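PDB 5M0T: alpha-ketoglutarate-dependent non-heme iron oxygenase EasH from Aspergillus japonicus, which is an iron(II)- and 2-oxoglutarate-dependent oxidase that takes part in the biosynthesis of the ergot alkaloid cycloclavine. Local coordinates for the interface of chains A and B. Coordinates in Å, arbitrary orientation; residue numbers count along the deposited sequence, not the author numbering. Chains: chain A/B, Alpha-ketoglutarate-dependent non-heme iron oxygenase EasH.

The interface of chains A and B. Residues chain A 64-67, 136-137; chain B 266, 268-269.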
loop_
_atom_site.group_PDB
_atom_site.type_symbol
_atom_site.label_atom_id
_atom_site.label_comp_id
_atom_site.label_asym_id
_atom_site.label_seq_id
_atom_site.Cartn_x
_atom_site.Cartn_y
_atom_site.Cartn_z
ATOM N N LYS A 64 -18.567 -10.112 -3.415
ATOM C CA LYS A 64 -19.056 -9.232 -2.323
ATOM C C LYS A 64 -18.086 -8.072 -2.018
ATOM O O LYS A 64 -17.834 -7.757 -0.848
ATOM C CB LYS A 64 -19.368 -10.040 -1.043
ATOM N N SER A 65 -17.566 -7.446 -3.081
ATOM C CA SER A 65 -16.545 -6.385 -2.979
ATOM C C SER A 65 -16.931 -5.103 -3.739
ATOM O O SER A 65 -17.928 -5.067 -4.470
ATOM C CB SER A 65 -15.185 -6.905 -3.482
ATOM O OG SER A 65 -15.209 -7.213 -4.867
ATOM N N TYR A 66 -16.124 -4.056 -3.544
ATOM C CA TYR A 66 -16.234 -2.798 -4.307
ATOM C C TYR A 66 -15.993 -3.050 -5.803
ATOM O O TYR A 66 -16.709 -2.497 -6.647
ATOM C CB TYR A 66 -15.232 -1.753 -3.773
ATOM C CG TYR A 66 -15.561 -0.296 -4.071
ATOM C CD1 TYR A 66 -16.658 0.330 -3.456
ATOM C CD2 TYR A 66 -14.752 0.475 -4.924
ATOM C CE1 TYR A 66 -16.957 1.661 -3.701
ATOM C CE2 TYR A 66 -15.055 1.805 -5.182
ATOM C CZ TYR A 66 -16.151 2.393 -4.556
ATOM O OH TYR A 66 -16.472 3.711 -4.782
ATOM N N GLN A 67 -14.992 -3.882 -6.111
ATOM C CA GLN A 67 -14.698 -4.303 -7.489
ATOM C C GLN A 67 -15.962 -4.824 -8.187
ATOM O O GLN A 67 -16.328 -4.346 -9.263
ATOM C CB GLN A 67 -13.608 -5.400 -7.526
ATOM C CG GLN A 67 -12.177 -4.901 -7.557
ATOM C CD GLN A 67 -11.697 -4.303 -6.252
ATOM O OE1 GLN A 67 -12.413 -4.258 -5.249
ATOM N NE2 GLN A 67 -10.450 -3.837 -6.261
ATOM N N ASP A 136 -12.065 6.415 -4.784
ATOM C CA ASP A 136 -12.952 5.827 -3.769
ATOM C C ASP A 136 -12.651 4.354 -3.464
ATOM O O ASP A 136 -13.232 3.794 -2.563
ATOM C CB ASP A 136 -14.428 6.064 -4.129
ATOM C CG ASP A 136 -14.844 7.529 -3.982
ATOM O OD1 ASP A 136 -14.488 8.159 -2.963
ATOM O OD2 ASP A 136 -15.549 8.056 -4.862
ATOM N N GLY A 137 -11.720 3.740 -4.202
ATOM C CA GLY A 137 -11.131 2.465 -3.807
ATOM C C GLY A 137 -10.214 2.530 -2.584
ATOM O O GLY A 137 -9.878 1.488 -2.025
ATOM N N ALA B 266 -10.401 -3.209 2.098
ATOM C CA ALA B 266 -10.315 -1.816 2.525
ATOM C C ALA B 266 -11.721 -1.257 2.501
ATOM O O ALA B 266 -12.204 -0.875 1.440
ATOM C CB ALA B 266 -9.400 -1.030 1.591
ATOM N N GLY B 268 -14.573 -2.738 2.392
ATOM C CA GLY B 268 -15.388 -3.382 1.356
ATOM C C GLY B 268 -14.740 -3.483 -0.010
ATOM O O GLY B 268 -15.274 -4.158 -0.877
ATOM N N VAL B 269 -13.586 -2.832 -0.192
ATOM C CA VAL B 269 -12.838 -2.834 -1.442
ATOM C C VAL B 269 -11.806 -3.938 -1.304
ATOM O O VAL B 269 -10.978 -3.891 -0.399
ATOM C CB VAL B 269 -12.078 -1.484 -1.667
ATOM C CG1 VAL B 269 -11.363 -1.458 -3.019
ATOM C CG2 VAL B 269 -13.003 -0.271 -1.507
#
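B:Gly268 and B:Val269 press against A:Tyr66, A:Gln67 and A:Gly137 in one patch of the two-fold symmetric interface between two copies of EasH. A C-terminal turn and strand of one subunit reach over to the other, and the symmetry repeats the contact with the chains exchanged, so the two subunits hold each other reciprocally. The same dimer may form in solution, though the crystal by itself does not prove it.

B:Gly268 lies between strands 264-266 and 269-271. B:Gly268 O accepts a hydrogen bond from A:Tyr66 N at 2.8 Å. That N is in the first residue of helix 66-71, where main-chain N-H groups have no preceding helical turn to supply an acceptor, and the partner subunit provides one here. The bond is bent, 138° at the hydrogen, with the donor tilted 28° from the carbonyl plane. The helix dipole would probably favour a carbonyl oxygen in this place.

B:Val269 does most of the apolar work, its two methyls splitting between different neighbours. B:Val269 CG2 sits by the root of the A:Tyr66 side chain, 3.5 Å from A:Tyr66 CB and beside the ring carbon CG; the phenol OH points away towards A:Asp136. The two side chains run alongside each other. A:Tyr66 has CG anti to its main-chain N (chi1 -158°), which carries the ring away from the hydrogen-bonded N and past the valine.

The other methyl, CG1, turns the other way, to the short 3-10 helix 134-137. B:Val269 CG1 lies 3.4 Å from A:Gly137 O, and the glycine CA is close by, so bare backbone meets the methyl. This 3-10 helix begins at the iron ligand A:Glu134, so the partner's valine packs close to the metal-binding segment. A:Gln67 bends at chi2 and crosses the valine nearly at a right angle, bringing its amide OE1 to 3.7 Å from B:Val269 CG1.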